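Local coordinates for fiber protein (Human adenovirus 14, PDB 3F0Y) that forms the trimeric knob at the tip of the adenovirus fibre and probably engages the cellular receptor CD46 when the virus attaches, at residues 152-157 against 177-182; 66-71 against 192-197; 87-92 against 167-172; 123-128 against 202-207; 39-44 against 56-61. All blocks are in the same frame, centred on the assembly; numbering follows the deposited sequence. Where two conformers were deposited one is given.

Contact 1 (152-157 against 177-182)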
# COMPACT_ATOMS: atom_id res chain seq x y z
N PHE A 152 -11.83 6.03 13.51
CA PHE A 152 -10.90 6.08 14.63
C PHE A 152 -9.58 5.43 14.25
O PHE A 152 -9.53 4.21 14.04
CB PHE A 152 -11.51 5.36 15.84
CG PHE A 152 -10.66 5.43 17.08
CD1 PHE A 152 -10.80 6.49 17.97
CD2 PHE A 152 -9.72 4.45 17.35
CE1 PHE A 152 -10.01 6.56 19.11
CE2 PHE A 152 -8.94 4.51 18.49
CZ PHE A 152 -9.08 5.57 19.37
N PRO A 153 -8.49 6.22 14.18
CA PRO A 153 -7.21 5.66 13.74
C PRO A 153 -6.56 4.74 14.78
O PRO A 153 -6.51 5.07 15.96
CB PRO A 153 -6.34 6.91 13.52
CG PRO A 153 -6.90 7.92 14.44
CD PRO A 153 -8.38 7.65 14.51
N ILE A 154 -6.09 3.59 14.31
CA ILE A 154 -5.41 2.61 15.16
C ILE A 154 -4.00 2.39 14.62
O ILE A 154 -3.83 2.15 13.43
CB ILE A 154 -6.16 1.26 15.17
CG1 ILE A 154 -7.58 1.44 15.72
CG2 ILE A 154 -5.40 0.22 15.99
CD1 ILE A 154 -8.42 0.19 15.66
N ASP A 155 -3.00 2.47 15.49
CA ASP A 155 -1.61 2.23 15.10
C ASP A 155 -1.35 0.74 14.93
O ASP A 155 -1.82 -0.06 15.74
CB ASP A 155 -0.64 2.79 16.14
CG ASP A 155 -0.74 4.29 16.30
OD1 ASP A 155 -0.97 4.99 15.29
OD2 ASP A 155 -0.59 4.77 17.44
N ILE A 156 -0.59 0.39 13.90
CA ILE A 156 -0.19 -1.00 13.70
C ILE A 156 1.32 -1.10 13.63
O ILE A 156 1.97 -0.34 12.90
CB ILE A 156 -0.79 -1.60 12.42
CG1 ILE A 156 -2.32 -1.56 12.49
CG2 ILE A 156 -0.32 -3.05 12.24
CD1 ILE A 156 -3.00 -2.21 11.31
N SER A 157 1.87 -2.02 14.40
CA SER A 157 3.29 -2.35 14.36
C SER A 157 3.40 -3.82 13.99
O SER A 157 2.77 -4.67 14.60
CB SER A 157 3.93 -2.10 15.73
OG SER A 157 5.33 -2.30 15.68
N TRP A 177 -1.88 -4.17 17.13
CA TRP A 177 -2.79 -3.05 17.01
C TRP A 177 -2.79 -2.31 18.33
O TRP A 177 -2.84 -2.94 19.39
CB TRP A 177 -4.22 -3.53 16.72
CG TRP A 177 -4.42 -4.08 15.35
CD1 TRP A 177 -4.90 -3.42 14.27
CD2 TRP A 177 -4.19 -5.43 14.93
NE1 TRP A 177 -4.96 -4.26 13.19
CE2 TRP A 177 -4.53 -5.50 13.56
CE3 TRP A 177 -3.71 -6.58 15.57
CZ2 TRP A 177 -4.42 -6.68 12.82
CZ3 TRP A 177 -3.60 -7.75 14.83
CH2 TRP A 177 -3.95 -7.79 13.47
N SER A 178 -2.75 -0.99 18.28
CA SER A 178 -2.76 -0.19 19.50
C SER A 178 -3.33 1.20 19.29
O SER A 178 -3.32 1.74 18.18
CB SER A 178 -1.35 -0.08 20.08
OG SER A 178 -0.50 0.69 19.24
N TRP A 179 -3.83 1.78 20.37
CA TRP A 179 -4.15 3.20 20.38
C TRP A 179 -4.04 3.77 21.78
O TRP A 179 -4.20 3.05 22.77
CB TRP A 179 -5.54 3.46 19.78
CG TRP A 179 -6.68 2.89 20.56
CD1 TRP A 179 -7.32 3.47 21.61
CD2 TRP A 179 -7.35 1.65 20.32
NE1 TRP A 179 -8.33 2.66 22.05
CE2 TRP A 179 -8.38 1.54 21.28
CE3 TRP A 179 -7.18 0.61 19.39
CZ2 TRP A 179 -9.23 0.43 21.34
CZ3 TRP A 179 -8.02 -0.49 19.45
CH2 TRP A 179 -9.04 -0.57 20.42
N ASN A 180 -3.74 5.06 21.83
CA ASN A 180 -3.60 5.81 23.08
C ASN A 180 -4.17 7.21 22.85
O ASN A 180 -3.49 8.09 22.34
CB ASN A 180 -2.12 5.87 23.48
CG ASN A 180 -1.89 6.61 24.79
OD1 ASN A 180 -2.81 7.15 25.40
ND2 ASN A 180 -0.63 6.62 25.24
N THR A 181 -5.44 7.40 23.23
CA THR A 181 -6.18 8.63 22.92
C THR A 181 -6.85 9.23 24.14
O THR A 181 -6.87 8.63 25.21
CB THR A 181 -7.26 8.34 21.86
OG1 THR A 181 -8.11 7.27 22.31
CG2 THR A 181 -6.62 7.94 20.54
N GLY A 182 -7.39 10.43 23.97
CA GLY A 182 -8.12 11.13 25.03
C GLY A 182 -9.57 10.68 25.14
O GLY A 182 -10.19 10.82 26.20
O HOH W 1 0.86 -0.73 17.42
O HOH W 2 -0.49 3.40 19.91

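Contact 2 (66-71 against 192-197)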
# COMPACT_ATOMS: atom_id res chain seq x y z
N ASN A 66 -14.61 -7.29 21.98
CA ASN A 66 -15.42 -6.24 21.38
C ASN A 66 -15.52 -4.99 22.26
O ASN A 66 -15.58 -3.87 21.75
CB ASN A 66 -16.83 -6.76 21.06
CG ASN A 66 -16.84 -7.69 19.86
OD1 ASN A 66 -15.98 -7.60 18.99
ND2 ASN A 66 -17.82 -8.58 19.81
N MET A 67 -15.52 -5.19 23.58
CA MET A 67 -15.60 -4.08 24.52
C MET A 67 -14.28 -3.31 24.67
O MET A 67 -14.25 -2.28 25.34
CB MET A 67 -16.08 -4.57 25.89
CG MET A 67 -17.56 -4.91 25.93
SD MET A 67 -18.64 -3.50 25.62
CE MET A 67 -18.34 -2.52 27.09
N LEU A 68 -13.20 -3.80 24.06
CA LEU A 68 -11.93 -3.06 24.05
C LEU A 68 -12.09 -1.69 23.39
O LEU A 68 -11.35 -0.75 23.71
CB LEU A 68 -10.83 -3.85 23.34
CG LEU A 68 -10.38 -5.17 23.97
CD1 LEU A 68 -9.28 -5.80 23.14
CD2 LEU A 68 -9.93 -4.98 25.42
N THR A 69 -13.06 -1.56 22.49
CA THR A 69 -13.38 -0.29 21.85
C THR A 69 -13.85 0.81 22.81
O THR A 69 -13.90 1.98 22.44
CB THR A 69 -14.44 -0.47 20.74
OG1 THR A 69 -15.61 -1.11 21.29
CG2 THR A 69 -13.89 -1.32 19.60
N THR A 70 -14.20 0.43 24.05
CA THR A 70 -14.62 1.40 25.06
C THR A 70 -13.46 1.98 25.88
O THR A 70 -13.67 2.86 26.71
CB THR A 70 -15.65 0.79 26.03
OG1 THR A 70 -15.04 -0.26 26.79
CG2 THR A 70 -16.85 0.24 25.26
N TYR A 71 -12.24 1.49 25.64
CA TYR A 71 -11.07 1.90 26.41
C TYR A 71 -10.18 2.86 25.62
O TYR A 71 -10.09 2.77 24.40
CB TYR A 71 -10.28 0.66 26.84
CG TYR A 71 -11.05 -0.24 27.78
CD1 TYR A 71 -11.94 -1.19 27.27
CD2 TYR A 71 -10.92 -0.14 29.16
CE1 TYR A 71 -12.66 -2.02 28.12
CE2 TYR A 71 -11.64 -0.97 30.01
CZ TYR A 71 -12.51 -1.91 29.49
OH TYR A 71 -13.22 -2.73 30.32
N THR A 192 -20.26 -2.35 19.78
CA THR A 192 -20.90 -3.52 19.17
C THR A 192 -19.84 -4.56 18.83
O THR A 192 -19.63 -5.51 19.59
CB THR A 192 -21.69 -3.13 17.90
OG1 THR A 192 -20.84 -2.42 16.99
CG2 THR A 192 -22.88 -2.26 18.26
N THR A 193 -19.16 -4.39 17.70
CA THR A 193 -18.13 -5.31 17.26
C THR A 193 -16.85 -4.55 16.93
O THR A 193 -16.88 -3.58 16.17
CB THR A 193 -18.57 -6.10 16.01
OG1 THR A 193 -19.82 -6.73 16.26
CG2 THR A 193 -17.53 -7.16 15.63
N LEU A 194 -15.74 -5.00 17.51
CA LEU A 194 -14.43 -4.44 17.19
C LEU A 194 -13.98 -4.97 15.83
O LEU A 194 -13.60 -6.14 15.71
CB LEU A 194 -13.41 -4.80 18.27
CG LEU A 194 -11.95 -4.39 18.05
CD1 LEU A 194 -11.84 -3.02 17.40
CD2 LEU A 194 -11.18 -4.43 19.36
N VAL A 195 -14.06 -4.12 14.82
CA VAL A 195 -13.57 -4.43 13.49
C VAL A 195 -12.48 -3.43 13.12
O VAL A 195 -12.69 -2.22 13.22
CB VAL A 195 -14.69 -4.35 12.44
CG1 VAL A 195 -14.13 -4.53 11.03
CG2 VAL A 195 -15.76 -5.39 12.73
N THR A 196 -11.32 -3.93 12.70
CA THR A 196 -10.28 -3.06 12.16
C THR A 196 -10.40 -3.07 10.64
O THR A 196 -10.78 -4.08 10.05
CB THR A 196 -8.86 -3.52 12.58
OG1 THR A 196 -8.56 -4.80 12.01
CG2 THR A 196 -8.74 -3.59 14.09
N SER A 197 -10.10 -1.94 10.00
CA SER A 197 -10.06 -1.88 8.55
C SER A 197 -8.82 -2.61 8.07
O SER A 197 -7.84 -2.72 8.82
CB SER A 197 -10.07 -0.43 8.05
OG SER A 197 -8.94 0.28 8.52
O HOH W 3 -17.54 -1.61 19.17

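Contact 3 (87-92 against 167-172)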
# COMPACT_ATOMS: atom_id res chain seq x y z
N ASN A 87 4.71 -23.78 7.78
CA ASN A 87 3.40 -24.14 8.30
C ASN A 87 3.16 -23.54 9.68
O ASN A 87 4.04 -23.56 10.54
CB ASN A 87 3.25 -25.67 8.36
CG ASN A 87 3.18 -26.30 6.99
OD1 ASN A 87 2.47 -25.82 6.11
ND2 ASN A 87 3.92 -27.39 6.80
N LEU A 88 1.96 -23.00 9.88
CA LEU A 88 1.59 -22.34 11.12
C LEU A 88 1.63 -23.29 12.31
O LEU A 88 1.11 -24.40 12.24
CB LEU A 88 0.18 -21.74 10.99
CG LEU A 88 -0.38 -20.96 12.19
CD1 LEU A 88 0.43 -19.70 12.43
CD2 LEU A 88 -1.84 -20.63 11.97
N LEU A 89 2.28 -22.85 13.39
CA LEU A 89 2.29 -23.58 14.65
C LEU A 89 1.16 -23.04 15.52
O LEU A 89 1.33 -22.04 16.23
CB LEU A 89 3.65 -23.43 15.35
CG LEU A 89 4.83 -24.06 14.61
CD1 LEU A 89 6.16 -23.55 15.15
CD2 LEU A 89 4.77 -25.59 14.70
N THR A 90 0.01 -23.70 15.46
CA THR A 90 -1.23 -23.19 16.06
C THR A 90 -1.18 -23.09 17.59
O THR A 90 -1.79 -22.20 18.17
CB THR A 90 -2.45 -24.04 15.67
OG1 THR A 90 -2.28 -25.38 16.13
CG2 THR A 90 -2.65 -24.04 14.16
N SER A 91 -0.46 -24.01 18.23
CA SER A 91 -0.34 -24.02 19.69
C SER A 91 0.40 -22.79 20.22
O SER A 91 0.05 -22.27 21.28
CB SER A 91 0.37 -25.30 20.16
OG SER A 91 1.68 -25.37 19.64
N LEU A 92 1.41 -22.33 19.48
CA LEU A 92 2.18 -21.15 19.87
C LEU A 92 1.55 -19.84 19.39
O LEU A 92 1.81 -18.78 19.96
CB LEU A 92 3.60 -21.24 19.31
CG LEU A 92 4.47 -22.40 19.77
CD1 LEU A 92 5.75 -22.45 18.95
CD2 LEU A 92 4.79 -22.30 21.26
N ALA A 167 12.31 -23.86 19.60
CA ALA A 167 13.31 -24.35 18.64
C ALA A 167 12.76 -24.56 17.22
O ALA A 167 13.48 -24.37 16.24
CB ALA A 167 13.94 -25.65 19.15
N ASP A 168 11.49 -24.95 17.13
CA ASP A 168 10.87 -25.22 15.83
C ASP A 168 10.20 -23.99 15.19
O ASP A 168 9.58 -24.11 14.14
CB ASP A 168 9.84 -26.35 15.96
CG ASP A 168 8.70 -26.02 16.90
OD1 ASP A 168 8.86 -25.08 17.71
OD2 ASP A 168 7.65 -26.69 16.83
N THR A 169 10.34 -22.82 15.82
CA THR A 169 9.79 -21.58 15.26
C THR A 169 10.82 -20.94 14.33
O THR A 169 11.73 -20.24 14.78
CB THR A 169 9.39 -20.59 16.37
OG1 THR A 169 8.39 -21.18 17.20
CG2 THR A 169 8.84 -19.31 15.76
N SER A 170 10.65 -21.17 13.03
CA SER A 170 11.60 -20.70 12.02
C SER A 170 11.23 -19.33 11.45
O SER A 170 12.10 -18.61 10.95
CB SER A 170 11.71 -21.71 10.87
OG SER A 170 12.13 -22.97 11.35
N TYR A 171 9.95 -18.97 11.50
CA TYR A 171 9.48 -17.68 11.01
C TYR A 171 8.42 -17.09 11.94
O TYR A 171 7.63 -17.84 12.53
CB TYR A 171 8.91 -17.81 9.60
CG TYR A 171 9.84 -18.51 8.64
CD1 TYR A 171 9.71 -19.87 8.39
CD2 TYR A 171 10.88 -17.82 8.02
CE1 TYR A 171 10.58 -20.52 7.52
CE2 TYR A 171 11.75 -18.46 7.15
CZ TYR A 171 11.59 -19.81 6.91
OH TYR A 171 12.46 -20.44 6.05
N CYS A 172 8.40 -15.77 12.05
CA CYS A 172 7.45 -15.07 12.92
C CYS A 172 6.87 -13.84 12.24
O CYS A 172 7.57 -13.09 11.56
CB CYS A 172 8.12 -14.64 14.22
SG CYS A 172 9.11 -15.90 15.02

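Contact 4 (123-128 against 202-207)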
# COMPACT_ATOMS: atom_id res chain seq x y z
N THR A 123 16.89 -13.52 5.68
CA THR A 123 17.97 -12.68 5.19
C THR A 123 17.60 -11.21 5.32
O THR A 123 18.43 -10.40 5.72
CB THR A 123 18.32 -13.00 3.72
OG1 THR A 123 18.61 -14.40 3.60
CG2 THR A 123 19.54 -12.20 3.27
N ALA A 124 16.36 -10.86 4.98
CA ALA A 124 15.87 -9.49 5.12
C ALA A 124 15.51 -9.16 6.57
O ALA A 124 15.73 -8.04 7.03
CB ALA A 124 14.66 -9.27 4.22
N TYR A 125 14.96 -10.15 7.27
CA TYR A 125 14.46 -9.99 8.64
C TYR A 125 15.10 -11.06 9.53
O TYR A 125 14.52 -12.13 9.73
CB TYR A 125 12.93 -10.06 8.65
CG TYR A 125 12.33 -9.29 7.51
CD1 TYR A 125 11.76 -9.94 6.41
CD2 TYR A 125 12.37 -7.90 7.49
CE1 TYR A 125 11.23 -9.23 5.35
CE2 TYR A 125 11.84 -7.18 6.43
CZ TYR A 125 11.27 -7.85 5.37
OH TYR A 125 10.74 -7.16 4.31
N PRO A 126 16.30 -10.78 10.05
CA PRO A 126 17.05 -11.79 10.78
C PRO A 126 16.51 -12.09 12.17
O PRO A 126 15.66 -11.35 12.68
CB PRO A 126 18.45 -11.17 10.88
CG PRO A 126 18.23 -9.72 10.83
CD PRO A 126 17.03 -9.50 9.97
N PHE A 127 16.99 -13.18 12.75
CA PHE A 127 16.73 -13.51 14.15
C PHE A 127 17.97 -13.18 14.96
O PHE A 127 19.10 -13.39 14.50
CB PHE A 127 16.42 -15.00 14.32
CG PHE A 127 15.02 -15.37 13.94
CD1 PHE A 127 14.73 -15.80 12.65
CD2 PHE A 127 13.99 -15.30 14.87
CE1 PHE A 127 13.44 -16.15 12.30
CE2 PHE A 127 12.70 -15.64 14.52
CZ PHE A 127 12.42 -16.07 13.24
N ASN A 128 17.76 -12.64 16.16
CA ASN A 128 18.82 -12.44 17.15
C ASN A 128 20.01 -11.65 16.62
O ASN A 128 21.17 -11.99 16.88
CB ASN A 128 19.29 -13.80 17.69
CG ASN A 128 18.15 -14.65 18.21
OD1 ASN A 128 17.15 -14.13 18.69
ND2 ASN A 128 18.29 -15.96 18.10
N TYR A 202 3.98 -4.99 3.16
CA TYR A 202 4.81 -5.76 2.25
C TYR A 202 6.10 -6.19 2.92
O TYR A 202 6.64 -5.48 3.77
CB TYR A 202 5.11 -4.94 0.99
CG TYR A 202 3.89 -4.22 0.46
CD1 TYR A 202 3.17 -4.72 -0.62
CD2 TYR A 202 3.43 -3.05 1.06
CE1 TYR A 202 2.05 -4.06 -1.10
CE2 TYR A 202 2.32 -2.38 0.60
CZ TYR A 202 1.63 -2.89 -0.48
OH TYR A 202 0.52 -2.23 -0.94
N TYR A 203 6.59 -7.37 2.55
CA TYR A 203 7.87 -7.83 3.04
C TYR A 203 8.54 -8.74 2.02
O TYR A 203 7.88 -9.37 1.20
CB TYR A 203 7.73 -8.52 4.41
CG TYR A 203 6.85 -9.75 4.47
CD1 TYR A 203 7.31 -10.98 4.03
CD2 TYR A 203 5.57 -9.68 5.01
CE1 TYR A 203 6.51 -12.12 4.11
CE2 TYR A 203 4.76 -10.81 5.10
CZ TYR A 203 5.24 -12.03 4.64
OH TYR A 203 4.44 -13.15 4.72
N ILE A 204 9.87 -8.77 2.08
CA ILE A 204 10.67 -9.58 1.19
C ILE A 204 10.51 -11.03 1.61
O ILE A 204 10.73 -11.37 2.77
CB ILE A 204 12.16 -9.18 1.23
CG1 ILE A 204 12.34 -7.74 0.73
CG2 ILE A 204 13.00 -10.14 0.40
CD1 ILE A 204 13.70 -7.17 0.99
N ARG A 205 10.11 -11.88 0.67
CA ARG A 205 9.77 -13.24 1.03
C ARG A 205 10.96 -14.19 0.99
O ARG A 205 11.94 -13.99 0.26
CB ARG A 205 8.60 -13.77 0.19
CG ARG A 205 8.81 -13.83 -1.31
CD ARG A 205 7.46 -14.10 -1.98
NE ARG A 205 7.54 -14.29 -3.43
CZ ARG A 205 8.05 -15.37 -4.02
NH1 ARG A 205 8.55 -16.37 -3.31
NH2 ARG A 205 8.07 -15.44 -5.35
N GLU A 206 10.87 -15.22 1.83
CA GLU A 206 11.85 -16.29 1.90
C GLU A 206 11.81 -17.07 0.59
O GLU A 206 10.80 -17.05 -0.12
CB GLU A 206 11.51 -17.20 3.09
CG GLU A 206 12.44 -18.38 3.35
CD GLU A 206 13.68 -18.02 4.15
OE1 GLU A 206 14.07 -16.84 4.18
OE2 GLU A 206 14.27 -18.94 4.76
N ASP A 207 12.91 -17.74 0.26
CA ASP A 207 12.95 -18.63 -0.89
C ASP A 207 12.62 -20.06 -0.47
O ASP A 207 12.89 -20.46 0.66
CB ASP A 207 14.33 -18.59 -1.55
CG ASP A 207 14.66 -17.22 -2.10
OD1 ASP A 207 15.68 -16.65 -1.68
OD2 ASP A 207 13.89 -16.72 -2.95
O HOH W 4 16.56 -16.21 3.50

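Contact 5 (39-44 against 56-61)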
# COMPACT_ATOMS: atom_id res chain seq x y z
N CYS A 39 -11.83 -13.90 18.45
CA CYS A 39 -12.01 -13.09 17.25
C CYS A 39 -11.70 -13.86 15.98
O CYS A 39 -11.16 -14.97 16.01
CB CYS A 39 -11.13 -11.84 17.32
SG CYS A 39 -9.36 -12.19 17.20
N LYS A 40 -12.06 -13.26 14.85
CA LYS A 40 -11.69 -13.77 13.54
C LYS A 40 -10.52 -12.94 13.01
O LYS A 40 -10.66 -11.74 12.78
CB LYS A 40 -12.86 -13.67 12.56
CG LYS A 40 -14.14 -14.33 13.03
CD LYS A 40 -15.28 -14.04 12.07
CE LYS A 40 -16.61 -14.51 12.62
NZ LYS A 40 -17.70 -14.38 11.61
N LEU A 41 -9.36 -13.58 12.84
CA LEU A 41 -8.23 -12.94 12.17
C LEU A 41 -8.37 -13.22 10.69
O LEU A 41 -8.36 -14.38 10.27
CB LEU A 41 -6.90 -13.49 12.70
CG LEU A 41 -5.62 -12.90 12.10
CD1 LEU A 41 -5.47 -11.43 12.49
CD2 LEU A 41 -4.40 -13.70 12.54
N ILE A 42 -8.52 -12.16 9.90
CA ILE A 42 -8.56 -12.27 8.45
C ILE A 42 -7.17 -11.91 7.94
O ILE A 42 -6.74 -10.76 8.04
CB ILE A 42 -9.62 -11.34 7.82
CG1 ILE A 42 -10.97 -11.49 8.54
CG2 ILE A 42 -9.78 -11.64 6.34
CD1 ILE A 42 -11.53 -12.89 8.52
N LEU A 43 -6.45 -12.91 7.42
CA LEU A 43 -5.09 -12.71 6.93
C LEU A 43 -4.98 -13.29 5.53
O LEU A 43 -5.34 -14.44 5.30
CB LEU A 43 -4.08 -13.39 7.85
CG LEU A 43 -2.61 -13.26 7.44
CD1 LEU A 43 -2.18 -11.79 7.44
CD2 LEU A 43 -1.72 -14.08 8.36
N THR A 44 -4.48 -12.48 4.60
CA THR A 44 -4.27 -12.90 3.22
C THR A 44 -2.84 -12.55 2.82
O THR A 44 -2.45 -11.38 2.83
CB THR A 44 -5.26 -12.21 2.26
OG1 THR A 44 -6.59 -12.41 2.73
CG2 THR A 44 -5.12 -12.76 0.85
N VAL A 56 -4.34 -7.74 6.28
CA VAL A 56 -4.78 -8.23 7.59
C VAL A 56 -5.77 -7.32 8.32
O VAL A 56 -5.64 -6.09 8.31
CB VAL A 56 -3.56 -8.51 8.51
CG1 VAL A 56 -2.85 -7.22 8.88
CG2 VAL A 56 -3.99 -9.28 9.76
N TYR A 57 -6.78 -7.93 8.93
CA TYR A 57 -7.67 -7.24 9.85
C TYR A 57 -8.32 -8.22 10.80
O TYR A 57 -8.20 -9.44 10.63
CB TYR A 57 -8.72 -6.40 9.12
CG TYR A 57 -9.65 -7.17 8.20
CD1 TYR A 57 -9.21 -7.63 6.97
CD2 TYR A 57 -10.98 -7.40 8.55
CE1 TYR A 57 -10.06 -8.32 6.11
CE2 TYR A 57 -11.84 -8.09 7.70
CZ TYR A 57 -11.37 -8.55 6.48
OH TYR A 57 -12.20 -9.23 5.63
N VAL A 58 -8.99 -7.69 11.82
CA VAL A 58 -9.64 -8.51 12.83
C VAL A 58 -11.13 -8.21 12.89
O VAL A 58 -11.55 -7.06 12.71
CB VAL A 58 -9.00 -8.31 14.22
CG1 VAL A 58 -7.52 -8.64 14.17
CG2 VAL A 58 -9.21 -6.89 14.72
N ILE A 59 -11.93 -9.25 13.10
CA ILE A 59 -13.35 -9.10 13.36
C ILE A 59 -13.62 -9.72 14.72
O ILE A 59 -13.46 -10.93 14.91
CB ILE A 59 -14.20 -9.80 12.29
CG1 ILE A 59 -13.85 -9.28 10.89
CG2 ILE A 59 -15.69 -9.60 12.57
CD1 ILE A 59 -14.47 -10.07 9.77
N GLY A 60 -14.00 -8.88 15.68
CA GLY A 60 -14.17 -9.32 17.06
C GLY A 60 -15.39 -10.20 17.25
O GLY A 60 -16.40 -10.03 16.57
N VAL A 61 -15.28 -11.15 18.17
CA VAL A 61 -16.36 -12.10 18.45
C VAL A 61 -16.74 -12.09 19.93
O VAL A 61 -17.91 -11.91 20.26
CB VAL A 61 -15.98 -13.53 18.02
CG1 VAL A 61 -17.07 -14.52 18.40
CG2 VAL A 61 -15.71 -13.57 16.52

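Contact 1 (152-157 against 177-182)
Asp-155 and Ser-178 form an antiparallel hydrogen-bonded pair: Asp-155 N donates to Ser-178 O at 2.8 Å, and Ser-178 N returns a bond to Asp-155 O at 2.9 Å. The first is bent, with 137° at the hydrogen. On the same face of the sheet one water joins the side chains, donating to Asp-155 OD2 and bonding Ser-178 OG; a second links Ser-178 OG to the backbone Asp-155 O, weakly at the carbonyl. The opposite face is mostly hydrophobic. There Ile-156 and Trp-177 lie side by side, pointing the same way, with Ile-156 CD1 3.4 Å from Trp-177 NE1. Ile-154 runs alongside Trp-179 in the same manner, CG1 against CE3 of the indole, whose NE1 bonds Tyr-71 O. Beyond it, Phe-152 meets Trp-179 in a T-shaped stack, planes at 83°. Phe-152 CG is anti to the backbone N (chi1 -176°), and the CE2 edge of the ring stands over the five-membered ring, 3.5 Å from Trp-179 CG. Thr-181 OG1 reaches the same ring edge tip to tip, 3.5 Å from Phe-152 CZ; its polar partner is Asp-183 O. The pairing belongs to the hairpin of strands 151-160 and 171-180 in the knob's beta-sandwich. Its chemistry is two-sided: a hydrated polar face carrying Asp-155 and Ser-178, and an indole-rich face turned to the protein interior, where Trp-177 packs on Val-56 and Val-58.

Contact 2 (66-71 against 192-197)
Asn-66, at the end of helix 63-66, and the 3-10 segment 67-70 after it meet Leu-194 in the extended run before strand 199-204, joining two connecting segments of the knob's beta-sandwich. Asn-66 CG lies anti to its carbonyl carbon (chi1 -73°), and OD1 accepts a hydrogen bond from Leu-194 N at 3.0 Å. That bond is nearly straight at hydrogen, 161°, but the donor sits above the plane of the Asn-66 carboxamide, 50° out of it. Asn-66 CB meanwhile rests 3.4 Å from Thr-192 O. Leu-194 and Thr-69 slide past each other in opposite directions, the leucine's CB, CD1 and CD2 all near Thr-69 CG2. Leu-194 CD2 also touches Leu-68 CB, at 4.0 Å. Thr-69 OG1 turns back to donate to Asn-66 O and accepts from a water that in turn accepts from Thr-192 N. Thr-192 packs on Lys-134 of the second subunit. Thr-69 CG2 and Leu-194 CD1 approach to 3.5 Å, tighter than usual for two methyl groups.

Contact 3 (87-92 against 167-172)
Asp-168 and Thr-169, just ahead of the classic beta bulge in which Ser-170 and Tyr-171 both face Phe-82 at the start of strand 171-180, receive Leu-89 and Leu-92 from the loop after strand 73-82. No hydrogen bond crosses between the segments; Leu-89 and Leu-92 supply methyl groups, and the other side presents mainly oxygen. Leu-89 CG is anti to its carbonyl carbon (chi1 -66°), and the fork beyond divides its contacts. CD1 lies 3.6 Å from Asp-168 O and 3.8 Å from Thr-169 OG1, whereas CD2 lies 3.7 Å from Asp-168 OD2. Leu-92 follows three residues later, its N weakly bonded to Leu-89 O, and brings CD1 to 3.4 Å from Thr-169 OG1. The threonine hydroxyl is thus touched by one methyl from each leucine, both leucine side chains crossing that of Thr-169 obliquely. Asp-168 is engaged by charge as well, since OD1 forms a salt bridge with Arg-166 NE, and Leu-92 also packs on Arg-166. Behind the contact Phe-81 of strand 73-82 meets Leu-92, Thr-169 and Cys-172, joining this corner to the sheet. The result is a small contact of methyl groups against oxygens: Asp-168 OD1 is paired with Arg-166 NE, while Thr-169 OG1 is buried without a hydrogen-bond partner in the model, which probably carries some energetic cost.

Contact 4 (123-128 against 202-207)
This buried contact pins the long loop before strand 137-145 onto the end of strand 199-204, an outermost strand of the knob's beta-sandwich within its own chain. Tyr-125 and Ile-204 carry it: Tyr-125 OH accepts the proton of Ile-204 N at 2.9 Å, with 164° at the hydrogen, and the amide nitrogen lies at the ring edge, near its plane. Tyr-125 CG lies anti to the carbonyl carbon (chi1 -43°), and the side chain crosses that of Tyr-203 at about a right angle, CE1 standing 3.7 Å from Tyr-203 CB. Ala-124 adds an apolar patch, CB to Ile-204 CB at 3.9 Å. Ile-204 also packs on Val-21 of the third subunit, placing the contact beside the trimer interface, where Asp-207 OD2 makes a salt bridge to Lys-102 of that subunit. One water links Thr-123 OG1 to Glu-206 OE1, 2.7 Å from each, donating to the carboxylate.

Contact 5 (39-44 against 56-61)
Ile-42 lies against one face of the Tyr-57 ring, CB and both branches meeting it. CB stands over the ring in a CH-pi contact, 3.6 Å from the centroid and 18° off the normal. From there CG2, anti to the backbone N, touches Tyr-57 CE1 at 3.3 Å and also approaches CZ and OH. The other branch, CG1, passes CE2 and CZ at 3.6 Å and meets Ile-59 CD1 at 4.0 Å. CD1, at the tip, turns away from the ring, and the side chain also packs on Pro-23. Tyr-57 CG occupies the position between the backbone N and the carbonyl carbon (chi1 60°), and the ring beyond it lies across the neighbouring strand. These residues form a hydrogen-bonded pair in the antiparallel hairpin of strands 39-48 and 51-60, part of one sheet of the knob's beta-sandwich. Ile-42 N donates to Tyr-57 O at 2.8 Å, and Tyr-57 N bonds back to Ile-42 O. Lys-40 and Ile-59 repeat the reciprocal pattern; Lys-40 N to Ile-59 O is almost straight, 175°. On the opposite, inward face, which also carries Cys-39, Leu-41 CD1 rests on Val-56 CG2 and Val-58 CG1, and Leu-43 CD1 on Val-56 CB at 3.7 Å. On the Ile-42 side Tyr-57 also packs on Ile-204 of the second subunit, and Lys-40 NZ hydrogen-bonds Pro-23 O and Asn-22 OD1.

How the contacts relate
Contacts 1, 2 and 5 form one connected cluster. Contact 1 joins contact 5 across the sandwich core, Trp-177 CH2 lying 3.7 Å from Val-58 CG1, and their centres are about 16 Å apart. Contact 2 touches both: Trp-179 NE1 probably bonds Tyr-71 O at 2.9 Å, and Leu-194 O probably accepts from Gly-60 N at 2.8 Å. Contacts 3 and 4 make a second pair, centres about 15 Å apart, linked by Tyr-171 OH to Glu-206 OE2 at 2.7 Å; contact 3 lies about 28 Å from contact 2, centre to centre. Contacts 2, 4 and 5 also reach neighbouring subunits. A bound imidazole, probably from crystallisation, sits about 3 Å from the Leu-68 side chain.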